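Local atomic coordinates of 4-alpha-glucanotransferase (Aquifex aeolicus, PDB entry 1TZ7), a protein that is an enzyme of the amylomaltase (disproportionating enzyme, D-enzyme) family, built round an eight-stranded parallel beta/alpha barrel with extra helices and loops. Residues I39-K44 with I91-L96; P65-S70 with N81-G86; S76-N81 with D226-P231; D100-R105 with L128-K133. One frame throughout, in Å; residues are numbered along the deposited sequence.

Interaction 1. Residues I39-K44 with I91-L96; sequences IGDLGK and IDPEEL
The side chain of Asp92 lies over the backbone of Gly43, with Asp92 OD2 3.5 Å from Gly43 CA and Asp92 CB 3.7 Å from Gly43 N. The approach can be this close because Gly43 has no side chain, and its missing CB would have pointed at Asp92. On the facing loop, Asp41 CB sits 3.7 Å from the carbonyl oxygen Ile91 O. The two side chains meet at a slant, their carboxylate planes 26° apart, and Asp41 OD2 stands 4.1 Å from Asp92 OD1, a closeness of like charges that is probably eased, since each carboxylate accepts an N-H from within its own segment. Asp41 OD1 accepts from Gly43 N at 3.0 Å, closing an Asx turn that delivers Gly43 to the N-cap position of helix 44-56. Asp92 OD1 accepts from Glu94 N at 3.1 Å, a capping bond at the entrance to helix 94-98, with the donor well above the carboxylate plane. Asp92 has CG anti to its own N (chi1 173°), which carries OD2 across to the glycine. Gln208 of helix 192-218 accepts from Asp92 N, and Lys124 of helix 117-133 bonds to Ile91 O.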
loop_
_atom_site.group_PDB
_atom_site.type_symbol
_atom_site.label_atom_id
_atom_site.label_comp_id
_atom_site.label_asym_id
_atom_site.label_seq_id
_atom_site.Cartn_x
_atom_site.Cartn_y
_atom_site.Cartn_z
ATOM N N ILE A 39 -7.443 -15.883 -3.525
ATOM C CA ILE A 39 -6.722 -14.708 -3.061
ATOM C C ILE A 39 -7.111 -14.413 -1.607
ATOM O O ILE A 39 -8.180 -14.816 -1.153
ATOM C CB ILE A 39 -7.051 -13.482 -3.978
ATOM C CG1 ILE A 39 -6.098 -12.330 -3.699
ATOM C CG2 ILE A 39 -8.507 -13.035 -3.789
ATOM C CD1 ILE A 39 -6.011 -11.330 -4.840
ATOM N N GLY A 40 -6.239 -13.718 -0.888
ATOM C CA GLY A 40 -6.532 -13.317 0.479
ATOM C C GLY A 40 -7.644 -12.280 0.522
ATOM O O GLY A 40 -7.782 -11.477 -0.404
ATOM N N ASP A 41 -8.443 -12.301 1.597
ATOM C CA ASP A 41 -9.592 -11.401 1.717
ATOM C C ASP A 41 -9.809 -10.921 3.171
ATOM O O ASP A 41 -9.037 -11.256 4.068
ATOM C CB ASP A 41 -10.872 -12.079 1.165
ATOM C CG ASP A 41 -11.186 -13.402 1.847
ATOM O OD1 ASP A 41 -11.149 -13.462 3.089
ATOM O OD2 ASP A 41 -11.492 -14.429 1.214
ATOM N N LEU A 42 -10.863 -10.133 3.378
ATOM C CA LEU A 42 -11.103 -9.484 4.666
ATOM C C LEU A 42 -11.975 -10.358 5.582
ATOM O O LEU A 42 -12.597 -9.858 6.526
ATOM C CB LEU A 42 -11.776 -8.123 4.452
ATOM C CG LEU A 42 -11.054 -7.158 3.505
ATOM C CD1 LEU A 42 -11.854 -5.876 3.327
ATOM C CD2 LEU A 42 -9.661 -6.855 4.007
ATOM N N GLY A 43 -12.011 -11.656 5.301
ATOM C CA GLY A 43 -12.854 -12.579 6.038
ATOM C C GLY A 43 -12.079 -13.407 7.048
ATOM O O GLY A 43 -11.094 -12.946 7.623
ATOM N N LYS A 44 -12.535 -14.639 7.248
ATOM C CA LYS A 44 -12.086 -15.496 8.355
ATOM C C LYS A 44 -10.562 -15.459 8.583
ATOM O O LYS A 44 -10.103 -15.379 9.719
ATOM C CB LYS A 44 -12.540 -16.938 8.090
ATOM C CG LYS A 44 -12.032 -17.966 9.085
ATOM C CD LYS A 44 -12.841 -19.279 8.981
ATOM C CE LYS A 44 -11.947 -20.519 9.079
ATOM N NZ LYS A 44 -11.816 -21.011 10.481
ATOM N N ILE A 91 -12.595 -8.733 -1.176
ATOM C CA ILE A 91 -13.853 -8.932 -0.473
ATOM C C ILE A 91 -14.067 -10.408 -0.152
ATOM O O ILE A 91 -13.806 -11.281 -0.985
ATOM C CB ILE A 91 -15.032 -8.381 -1.302
ATOM C CG1 ILE A 91 -15.022 -6.852 -1.266
ATOM C CG2 ILE A 91 -16.362 -8.918 -0.766
ATOM C CD1 ILE A 91 -15.982 -6.197 -2.254
ATOM N N ASP A 92 -14.533 -10.675 1.062
ATOM C CA ASP A 92 -14.890 -12.023 1.481
ATOM C C ASP A 92 -16.293 -12.375 0.969
ATOM O O ASP A 92 -17.277 -11.793 1.409
ATOM C CB ASP A 92 -14.852 -12.119 3.013
ATOM C CG ASP A 92 -15.374 -13.445 3.532
ATOM O OD1 ASP A 92 -15.271 -14.457 2.806
ATOM O OD2 ASP A 92 -15.898 -13.568 4.656
ATOM N N PRO A 93 -16.376 -13.329 0.039
ATOM C CA PRO A 93 -17.654 -13.692 -0.585
ATOM C C PRO A 93 -18.576 -14.493 0.343
ATOM O O PRO A 93 -19.762 -14.640 0.044
ATOM C CB PRO A 93 -17.227 -14.546 -1.788
ATOM C CG PRO A 93 -15.903 -15.113 -1.412
ATOM C CD PRO A 93 -15.255 -14.134 -0.485
ATOM N N GLU A 94 -18.034 -15.003 1.448
ATOM C CA GLU A 94 -18.831 -15.782 2.400
ATOM C C GLU A 94 -19.801 -14.894 3.196
ATOM O O GLU A 94 -20.797 -15.382 3.726
ATOM C CB GLU A 94 -17.921 -16.565 3.357
ATOM C CG GLU A 94 -17.468 -17.911 2.803
ATOM C CD GLU A 94 -16.495 -18.631 3.721
ATOM O OE1 GLU A 94 -15.864 -19.611 3.266
ATOM O OE2 GLU A 94 -16.363 -18.223 4.892
ATOM N N GLU A 95 -19.507 -13.594 3.274
ATOM C CA GLU A 95 -20.447 -12.634 3.866
ATOM C C GLU A 95 -21.666 -12.452 2.974
ATOM O O GLU A 95 -22.778 -12.250 3.463
ATOM C CB GLU A 95 -19.773 -11.277 4.110
ATOM C CG GLU A 95 -20.437 -10.465 5.225
ATOM C CD GLU A 95 -20.197 -8.962 5.108
ATOM O OE1 GLU A 95 -20.582 -8.230 6.042
ATOM O OE2 GLU A 95 -19.630 -8.516 4.089
ATOM N N LEU A 96 -21.455 -12.523 1.662
ATOM C CA LEU A 96 -22.559 -12.465 0.704
ATOM C C LEU A 96 -23.483 -13.683 0.862
ATOM O O LEU A 96 -24.688 -13.583 0.661
ATOM C CB LEU A 96 -22.026 -12.395 -0.735
ATOM C CG LEU A 96 -21.068 -11.233 -1.052
ATOM C CD1 LEU A 96 -20.425 -11.433 -2.414
ATOM C CD2 LEU A 96 -21.796 -9.901 -0.997
#

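Interaction 2. Residues P65-S70 with N81-G86; sequences PLNPTS and NSLFAG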
loop_
_atom_site.group_PDB
_atom_site.type_symbol
_atom_site.label_atom_id
_atom_site.label_comp_id
_atom_site.label_asym_id
_atom_site.label_seq_id
_atom_site.Cartn_x
_atom_site.Cartn_y
_atom_site.Cartn_z
ATOM N N PRO A 65 -1.184 -0.740 -0.205
ATOM C CA PRO A 65 -2.379 0.018 -0.588
ATOM C C PRO A 65 -3.551 -0.893 -0.935
ATOM O O PRO A 65 -3.361 -1.947 -1.536
ATOM C CB PRO A 65 -1.915 0.810 -1.818
ATOM C CG PRO A 65 -0.444 0.922 -1.659
ATOM C CD PRO A 65 -0.012 -0.363 -1.016
ATOM N N LEU A 66 -4.749 -0.480 -0.555
ATOM C CA LEU A 66 -5.946 -1.302 -0.722
ATOM C C LEU A 66 -6.705 -0.876 -1.975
ATOM O O LEU A 66 -7.833 -1.296 -2.197
ATOM C CB LEU A 66 -6.855 -1.163 0.516
ATOM C CG LEU A 66 -6.697 -2.192 1.649
ATOM C CD1 LEU A 66 -5.257 -2.602 1.848
ATOM C CD2 LEU A 66 -7.282 -1.634 2.948
ATOM N N ASN A 67 -6.072 -0.038 -2.794
ATOM C CA ASN A 67 -6.724 0.517 -3.979
ATOM C C ASN A 67 -6.942 -0.562 -5.059
ATOM O O ASN A 67 -6.208 -1.548 -5.112
ATOM C CB ASN A 67 -5.890 1.665 -4.553
ATOM C CG ASN A 67 -5.666 2.790 -3.554
ATOM O OD1 ASN A 67 -4.617 3.420 -3.551
ATOM N ND2 ASN A 67 -6.672 3.051 -2.696
ATOM N N PRO A 68 -7.950 -0.368 -5.909
ATOM C CA PRO A 68 -8.276 -1.352 -6.954
ATOM C C PRO A 68 -7.102 -1.611 -7.896
ATOM O O PRO A 68 -6.432 -0.673 -8.326
ATOM C CB PRO A 68 -9.450 -0.702 -7.712
ATOM C CG PRO A 68 -9.495 0.726 -7.251
ATOM C CD PRO A 68 -8.856 0.793 -5.934
ATOM N N THR A 69 -6.862 -2.877 -8.201
ATOM C CA THR A 69 -5.768 -3.261 -9.088
ATOM C C THR A 69 -6.315 -3.806 -10.394
ATOM O O THR A 69 -7.501 -4.100 -10.506
ATOM C CB THR A 69 -4.877 -4.320 -8.414
ATOM O OG1 THR A 69 -5.672 -5.431 -7.997
ATOM C CG2 THR A 69 -4.276 -3.789 -7.123
ATOM N N SER A 70 -5.443 -3.937 -11.381
ATOM C CA SER A 70 -5.838 -4.441 -12.687
ATOM C C SER A 70 -4.723 -5.287 -13.304
ATOM O O SER A 70 -3.548 -5.104 -12.994
ATOM C CB SER A 70 -6.188 -3.276 -13.620
ATOM O OG SER A 70 -5.019 -2.624 -14.082
ATOM N N ASN A 81 -6.712 2.861 -10.515
ATOM C CA ASN A 81 -7.616 3.870 -11.052
ATOM C C ASN A 81 -8.323 4.705 -9.952
ATOM O O ASN A 81 -9.214 5.486 -10.246
ATOM C CB ASN A 81 -8.655 3.232 -12.010
ATOM C CG ASN A 81 -9.483 2.122 -11.347
ATOM O OD1 ASN A 81 -9.653 2.095 -10.132
ATOM N ND2 ASN A 81 -10.003 1.206 -12.166
ATOM N N SER A 82 -7.905 4.527 -8.692
ATOM C CA SER A 82 -8.403 5.367 -7.588
ATOM C C SER A 82 -7.536 5.238 -6.336
ATOM O O SER A 82 -7.240 4.132 -5.889
ATOM C CB SER A 82 -9.844 5.001 -7.249
ATOM O OG SER A 82 -10.325 5.779 -6.168
ATOM N N LEU A 83 -7.145 6.382 -5.769
ATOM C CA LEU A 83 -6.376 6.411 -4.519
ATOM C C LEU A 83 -7.292 6.323 -3.302
ATOM O O LEU A 83 -6.822 6.262 -2.168
ATOM C CB LEU A 83 -5.537 7.698 -4.437
ATOM C CG LEU A 83 -4.469 7.866 -5.518
ATOM C CD1 LEU A 83 -3.876 9.267 -5.472
ATOM C CD2 LEU A 83 -3.373 6.808 -5.363
ATOM N N PHE A 84 -8.599 6.320 -3.543
ATOM C CA PHE A 84 -9.581 6.349 -2.461
ATOM C C PHE A 84 -10.328 5.012 -2.328
ATOM O O PHE A 84 -10.609 4.558 -1.222
ATOM C CB PHE A 84 -10.579 7.487 -2.691
ATOM C CG PHE A 84 -10.006 8.848 -2.443
ATOM C CD1 PHE A 84 -9.210 9.470 -3.402
ATOM C CD2 PHE A 84 -10.251 9.516 -1.242
ATOM C CE1 PHE A 84 -8.671 10.737 -3.170
ATOM C CE2 PHE A 84 -9.713 10.781 -1.009
ATOM C CZ PHE A 84 -8.924 11.389 -1.975
ATOM N N ALA A 85 -10.630 4.389 -3.458
ATOM C CA ALA A 85 -11.498 3.212 -3.479
ATOM C C ALA A 85 -10.786 1.983 -2.900
ATOM O O ALA A 85 -9.565 1.956 -2.790
ATOM C CB ALA A 85 -11.966 2.931 -4.896
ATOM N N GLY A 86 -11.571 0.974 -2.536
ATOM C CA GLY A 86 -11.042 -0.308 -2.128
ATOM C C GLY A 86 -11.061 -1.332 -3.259
ATOM O O GLY A 86 -11.794 -1.185 -4.237
#
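The flat carboxamide of Asn67 is approached at its edge and over one face by the backbone of 81-86. At the edge, Asn67 ND2 donates to Ala85 O at 3.1 Å; the acceptor is only 9° out of the amide plane, and the N-H...O angle of 162° makes the bond nearly straight. Over one face sits Ser82 O, 3.1 Å from Asn67 CG. Leu83 O is also near Asn67 ND2, at 3.3 Å. With CG beside the backbone N (chi1 -59°), the amide is swung into the curl of residues 82-85. That curl is held from within by Ser82 OG, which accepts from both Phe84 N and Ala85 N, an ST turn and an ST motif sharing one hydroxyl. Both segments belong to the long loop that follows barrel strand 60-62, so the Asn67 amide ties together two parts of a single excursion. Ala85 O is shared further: Asn67 CA points a C-H at it, 3.4 Å away. The Pro68 ring follows on, with Pro68 CD 3.9 Å from Ala85 CB. A second CA-H...O contact runs from Gly86 CA to Leu66 O at 3.4 Å. Beyond the pair, the Phe84 ring turns away to meet the rings of His295 and Trp151, and Gln202 of helix 192-218 accepts from Gly86 N.

Interaction 3. Residues S76-N81 with D226-P231; sequences SPYSSN and DLPMYP
Tyr78 and Pro228 have the nearest CA atoms across the contact, 5.8 Å apart, where a type I beta turn from Ser76 to Ser79 passes the end of strand 222-227. The turn's own backbone bond, Ser79 N to Ser76 O, is weak, but Ser76 OG adds a second tie by accepting from Tyr78 N at 3.2 Å, an ST turn; the same hydroxyl lies in the plane of the Tyr78 ring, at its edge. From this base the tyrosine reaches along the strand end. Its CG stands beside the backbone N (chi1 -62°), which aims the phenol at Asp226. There Tyr78 OH donates to Asp226 OD1 in a short 2.6 Å hydrogen bond, with the aspartate oxygen near the ring plane. The carboxylate is turned 77° from the ring plane, and the hydroxyl meets Asp226 OD1 from above the carboxylate plane, 47° out of it. The other carboxylate oxygen, Asp226 OD2, lies 3.7 Å from Tyr78 CE1. Nearer the ring's root, Pro228 packs against it obliquely, with Pro228 CG 3.9 Å from Tyr78 CD1. The phenol is therefore held by a polar grip at its hydroxyl and an apolar one at CD1. Asp226 also forms a long, weak ion pair with Arg304, and the Tyr78 ring meets that of His404. Asp226 and Leu227 close strand 222-227 of the barrel, Leu227 bonding through its backbone to Arg304 of the adjacent strand 302-305, while helix 287-297 packs against the Leu227 side chain and gives Arg292 to Pro228 O.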
loop_
_atom_site.group_PDB
_atom_site.type_symbol
_atom_site.label_atom_id
_atom_site.label_comp_id
_atom_site.label_asym_id
_atom_site.label_seq_id
_atom_site.Cartn_x
_atom_site.Cartn_y
_atom_site.Cartn_z
ATOM N N SER A 76 -0.446 -4.214 -9.579
ATOM C CA SER A 76 0.278 -3.436 -8.569
ATOM C C SER A 76 -0.693 -2.594 -7.750
ATOM O O SER A 76 -1.531 -1.889 -8.308
ATOM C CB SER A 76 1.315 -2.529 -9.233
ATOM O OG SER A 76 1.976 -1.718 -8.268
ATOM N N PRO A 77 -0.579 -2.670 -6.420
ATOM C CA PRO A 77 -1.347 -1.803 -5.524
ATOM C C PRO A 77 -1.017 -0.318 -5.689
ATOM O O PRO A 77 -1.776 0.532 -5.222
ATOM C CB PRO A 77 -0.921 -2.283 -4.125
ATOM C CG PRO A 77 -0.339 -3.624 -4.333
ATOM C CD PRO A 77 0.280 -3.604 -5.675
ATOM N N TYR A 78 0.109 -0.018 -6.338
ATOM C CA TYR A 78 0.609 1.354 -6.425
ATOM C C TYR A 78 0.281 1.998 -7.772
ATOM O O TYR A 78 0.698 3.121 -8.041
ATOM C CB TYR A 78 2.124 1.381 -6.192
ATOM C CG TYR A 78 2.538 0.885 -4.827
ATOM C CD1 TYR A 78 2.648 1.760 -3.749
ATOM C CD2 TYR A 78 2.814 -0.460 -4.609
ATOM C CE1 TYR A 78 3.026 1.305 -2.486
ATOM C CE2 TYR A 78 3.192 -0.926 -3.350
ATOM C CZ TYR A 78 3.297 -0.040 -2.297
ATOM O OH TYR A 78 3.672 -0.495 -1.059
ATOM N N SER A 79 -0.470 1.282 -8.609
ATOM C CA SER A 79 -0.924 1.823 -9.895
ATOM C C SER A 79 -2.409 1.519 -10.111
ATOM O O SER A 79 -2.770 0.546 -10.784
ATOM C CB SER A 79 -0.093 1.247 -11.041
ATOM O OG SER A 79 -0.262 2.006 -12.219
ATOM N N SER A 80 -3.259 2.366 -9.538
ATOM C CA SER A 80 -4.686 2.089 -9.426
ATOM C C SER A 80 -5.487 3.184 -10.118
ATOM O O SER A 80 -5.010 4.303 -10.281
ATOM C CB SER A 80 -5.088 2.019 -7.941
ATOM O OG SER A 80 -6.476 1.784 -7.793
ATOM N N ASN A 81 -6.712 2.861 -10.515
ATOM C CA ASN A 81 -7.616 3.870 -11.052
ATOM C C ASN A 81 -8.323 4.705 -9.952
ATOM O O ASN A 81 -9.214 5.486 -10.246
ATOM C CB ASN A 81 -8.655 3.232 -12.010
ATOM C CG ASN A 81 -9.483 2.122 -11.347
ATOM O OD1 ASN A 81 -9.653 2.095 -10.132
ATOM N ND2 ASN A 81 -10.003 1.206 -12.166
ATOM N N ASP A 226 -0.683 2.375 3.501
ATOM C CA ASP A 226 0.339 2.778 2.558
ATOM C C ASP A 226 -0.258 3.736 1.534
ATOM O O ASP A 226 -1.221 3.398 0.845
ATOM C CB ASP A 226 0.908 1.548 1.855
ATOM C CG ASP A 226 2.237 1.821 1.181
ATOM O OD1 ASP A 226 3.040 0.866 1.041
ATOM O OD2 ASP A 226 2.570 2.951 0.754
ATOM N N LEU A 227 0.315 4.932 1.449
ATOM C CA LEU A 227 -0.164 5.966 0.524
ATOM C C LEU A 227 0.837 6.165 -0.593
ATOM O O LEU A 227 1.902 6.739 -0.377
ATOM C CB LEU A 227 -0.359 7.294 1.265
ATOM C CG LEU A 227 -1.774 7.595 1.740
ATOM C CD1 LEU A 227 -2.127 6.716 2.919
ATOM C CD2 LEU A 227 -1.912 9.071 2.101
ATOM N N PRO A 228 0.505 5.699 -1.794
ATOM C CA PRO A 228 1.335 5.965 -2.964
ATOM C C PRO A 228 1.476 7.459 -3.206
ATOM O O PRO A 228 0.531 8.197 -2.976
ATOM C CB PRO A 228 0.553 5.299 -4.108
ATOM C CG PRO A 228 -0.334 4.319 -3.446
ATOM C CD PRO A 228 -0.679 4.891 -2.127
ATOM N N MET A 229 2.646 7.892 -3.659
ATOM C CA MET A 229 2.882 9.306 -3.926
ATOM C C MET A 229 1.900 9.803 -4.978
ATOM O O MET A 229 1.297 10.862 -4.826
ATOM C CB MET A 229 4.312 9.522 -4.407
ATOM C CG MET A 229 4.603 10.937 -4.951
ATOM S SD MET A 229 4.292 12.266 -3.752
ATOM C CE MET A 229 5.647 12.026 -2.621
ATOM N N TYR A 230 1.746 9.011 -6.038
ATOM C CA TYR A 230 1.085 9.444 -7.273
ATOM C C TYR A 230 -0.070 8.497 -7.605
ATOM O O TYR A 230 0.014 7.298 -7.345
ATOM C CB TYR A 230 2.072 9.395 -8.441
ATOM C CG TYR A 230 3.173 10.435 -8.417
ATOM C CD1 TYR A 230 4.515 10.054 -8.386
ATOM C CD2 TYR A 230 2.880 11.790 -8.459
ATOM C CE1 TYR A 230 5.529 10.997 -8.380
ATOM C CE2 TYR A 230 3.886 12.741 -8.452
ATOM C CZ TYR A 230 5.211 12.337 -8.415
ATOM O OH TYR A 230 6.211 13.275 -8.411
ATOM N N PRO A 231 -1.129 9.027 -8.214
ATOM C CA PRO A 231 -2.114 8.190 -8.899
ATOM C C PRO A 231 -1.606 7.798 -10.268
ATOM O O PRO A 231 -0.642 8.399 -10.750
ATOM C CB PRO A 231 -3.320 9.116 -9.031
ATOM C CG PRO A 231 -2.728 10.475 -9.154
ATOM C CD PRO A 231 -1.456 10.459 -8.319
#

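Interaction 4. Residues D100-R105 with L128-K133; sequences DLIKER and LEKAFK
A carbon-hydrogen contact brings the backbones of Leu101 and Ala131 together where no ordinary hydrogen bond spans the two segments: Ala131 CA directs its C-H at Leu101 O, 3.6 Å away, with an angle of 158° at the hydrogen. The CA atoms of Leu101 and Ala131 come within 4.6 Å, a close approach to which the small methyl of Ala131 presents little bulk. The loop starts from a Schellman motif that ends helix 94-98. Asp100, with a positive phi of 56°, is its C-prime residue, and the amide Leu101 N reaches back to Leu96 O. The reversal lays Leu101 on helix 117-133. Leu101 CB meets Ala131 CB at 3.7 Å, and with CG beside the backbone N (chi1 -57°) the branch continues along the helix, putting Leu101 CD2 3.8 Å from Ala131 O. Ile102 follows: its CG2 branch touches the helix, while the rest of the side chain leads off toward Leu96, which also packs on Leu101 and Ala131. The contact thus joins the end of one helix to a later turn of the next by apolar contacts, and helix 192-218 adds Phe200 against Ala131. The side chain of Lys130 takes part through its CB, since its end leads away, and its side chain touches Asp106. Compared with the tight Leu101 contact, the Ile102 methyl packs more loosely: Ile102 CG2 lies 4.3 Å from Lys130 CB and 4.4 Å from Ala131 CB.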
loop_
_atom_site.group_PDB
_atom_site.type_symbol
_atom_site.label_atom_id
_atom_site.label_comp_id
_atom_site.label_asym_id
_atom_site.label_seq_id
_atom_site.Cartn_x
_atom_site.Cartn_y
_atom_site.Cartn_z
ATOM N N ASP A 100 -27.691 -13.816 2.475
ATOM C CA ASP A 100 -28.660 -14.354 1.505
ATOM C C ASP A 100 -28.661 -13.561 0.190
ATOM O O ASP A 100 -29.711 -13.326 -0.403
ATOM C CB ASP A 100 -30.073 -14.384 2.113
ATOM C CG ASP A 100 -30.353 -15.665 2.867
ATOM O OD1 ASP A 100 -31.487 -16.178 2.769
ATOM O OD2 ASP A 100 -29.502 -16.232 3.581
ATOM N N LEU A 101 -27.474 -13.158 -0.254
ATOM C CA LEU A 101 -27.318 -12.476 -1.537
ATOM C C LEU A 101 -26.794 -13.431 -2.614
ATOM O O LEU A 101 -26.947 -13.175 -3.807
ATOM C CB LEU A 101 -26.374 -11.284 -1.393
ATOM C CG LEU A 101 -26.775 -10.247 -0.340
ATOM C CD1 LEU A 101 -25.658 -9.236 -0.134
ATOM C CD2 LEU A 101 -28.070 -9.545 -0.732
ATOM N N ILE A 102 -26.171 -14.528 -2.182
ATOM C CA ILE A 102 -25.802 -15.616 -3.090
ATOM C C ILE A 102 -26.133 -16.971 -2.475
ATOM O O ILE A 102 -26.321 -17.085 -1.263
ATOM C CB ILE A 102 -24.288 -15.549 -3.438
ATOM C CG1 ILE A 102 -23.442 -15.527 -2.162
ATOM C CG2 ILE A 102 -23.991 -14.325 -4.293
ATOM C CD1 ILE A 102 -22.006 -15.960 -2.376
ATOM N N LYS A 103 -26.204 -17.997 -3.321
ATOM C CA LYS A 103 -26.441 -19.367 -2.860
ATOM C C LYS A 103 -25.120 -20.051 -2.518
ATOM O O LYS A 103 -24.050 -19.563 -2.875
ATOM C CB LYS A 103 -27.183 -20.169 -3.936
ATOM C CG LYS A 103 -28.594 -19.666 -4.219
ATOM C CD LYS A 103 -29.321 -20.560 -5.223
ATOM C CE LYS A 103 -30.759 -20.823 -4.798
ATOM N NZ LYS A 103 -31.501 -21.639 -5.800
ATOM N N GLU A 104 -25.204 -21.184 -1.826
ATOM C CA GLU A 104 -24.013 -21.911 -1.388
ATOM C C GLU A 104 -23.224 -22.480 -2.577
ATOM O O GLU A 104 -22.001 -22.606 -2.514
ATOM C CB GLU A 104 -24.403 -23.043 -0.433
ATOM C CG GLU A 104 -23.216 -23.810 0.140
ATOM C CD GLU A 104 -23.351 -24.070 1.627
ATOM O OE1 GLU A 104 -24.262 -24.830 2.019
ATOM O OE2 GLU A 104 -22.545 -23.516 2.403
ATOM N N ARG A 105 -23.930 -22.819 -3.655
ATOM C CA ARG A 105 -23.299 -23.448 -4.820
ATOM C C ARG A 105 -22.506 -22.433 -5.662
ATOM O O ARG A 105 -21.673 -22.817 -6.482
ATOM C CB ARG A 105 -24.355 -24.159 -5.692
ATOM C CG ARG A 105 -25.247 -23.222 -6.500
ATOM C CD ARG A 105 -26.543 -23.866 -6.980
ATOM N NE ARG A 105 -27.463 -22.886 -7.558
ATOM C CZ ARG A 105 -28.715 -23.158 -7.928
ATOM N NH1 ARG A 105 -29.209 -24.386 -7.784
ATOM N NH2 ARG A 105 -29.477 -22.198 -8.445
ATOM N N LEU A 128 -20.454 -10.558 -7.069
ATOM C CA LEU A 128 -20.918 -9.235 -6.645
ATOM C C LEU A 128 -22.040 -8.722 -7.550
ATOM O O LEU A 128 -22.905 -7.968 -7.110
ATOM C CB LEU A 128 -19.751 -8.234 -6.637
ATOM C CG LEU A 128 -18.779 -8.358 -5.456
ATOM C CD1 LEU A 128 -17.467 -7.651 -5.758
ATOM C CD2 LEU A 128 -19.402 -7.808 -4.183
ATOM N N GLU A 129 -22.017 -9.133 -8.816
ATOM C CA GLU A 129 -23.094 -8.809 -9.750
ATOM C C GLU A 129 -24.367 -9.521 -9.329
ATOM O O GLU A 129 -25.455 -8.954 -9.390
ATOM C CB GLU A 129 -22.710 -9.224 -11.177
ATOM C CG GLU A 129 -21.718 -8.286 -11.854
ATOM C CD GLU A 129 -22.369 -7.029 -12.394
ATOM O OE1 GLU A 129 -23.608 -6.911 -12.312
ATOM O OE2 GLU A 129 -21.638 -6.156 -12.900
ATOM N N LYS A 130 -24.217 -10.770 -8.897
ATOM C CA LYS A 130 -25.345 -11.589 -8.468
ATOM C C LYS A 130 -25.901 -11.085 -7.136
ATOM O O LYS A 130 -27.112 -11.094 -6.916
ATOM C CB LYS A 130 -24.907 -13.054 -8.332
ATOM C CG LYS A 130 -26.054 -14.041 -8.212
ATOM C CD LYS A 130 -25.598 -15.472 -8.539
ATOM C CE LYS A 130 -25.542 -15.720 -10.052
ATOM N NZ LYS A 130 -26.322 -16.931 -10.454
ATOM N N ALA A 131 -25.007 -10.642 -6.256
ATOM C CA ALA A 131 -25.401 -10.138 -4.941
ATOM C C ALA A 131 -26.165 -8.823 -5.066
ATOM O O ALA A 131 -27.104 -8.568 -4.316
ATOM C CB ALA A 131 -24.170 -9.951 -4.056
ATOM N N PHE A 132 -25.754 -7.996 -6.024
ATOM C CA PHE A 132 -26.388 -6.701 -6.249
ATOM C C PHE A 132 -27.835 -6.863 -6.736
ATOM O O PHE A 132 -28.687 -6.027 -6.444
ATOM C CB PHE A 132 -25.585 -5.891 -7.268
ATOM C CG PHE A 132 -26.136 -4.518 -7.519
ATOM C CD1 PHE A 132 -26.199 -3.583 -6.496
ATOM C CD2 PHE A 132 -26.596 -4.156 -8.782
ATOM C CE1 PHE A 132 -26.707 -2.318 -6.725
ATOM C CE2 PHE A 132 -27.103 -2.893 -9.013
ATOM C CZ PHE A 132 -27.159 -1.974 -7.984
ATOM N N LYS A 133 -28.099 -7.942 -7.480
ATOM C CA LYS A 133 -29.457 -8.240 -7.961
ATOM C C LYS A 133 -30.386 -8.589 -6.801
ATOM O O LYS A 133 -31.532 -8.143 -6.758
ATOM C CB LYS A 133 -29.433 -9.400 -8.960
ATOM C CG LYS A 133 -28.681 -9.102 -10.248
ATOM C CD LYS A 133 -29.041 -10.102 -11.353
ATOM C CE LYS A 133 -29.002 -9.454 -12.726
ATOM N NZ LYS A 133 -27.610 -9.172 -13.171
#

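Interactions 2 and 3 form the inner pair, their centres about 7 Å apart; they share Asn81 and are joined by a probable hydrogen bond from Ser80 OG to Pro68 O. Both draw on the long loop after barrel strand 60-62, which interaction 3 ties to the end of the neighbouring strand 222-227. Interactions 1 and 4 lie farther out, centres about 13 Å apart, and touch through helix 94-98, which one contact enters and the other leaves. Interaction 1 opens first along the chain and spans interaction 2; interaction 4 comes later, within the span of interaction 3. Contacts therefore run from near the chain's centre, at the barrel strands, out to the helices around it.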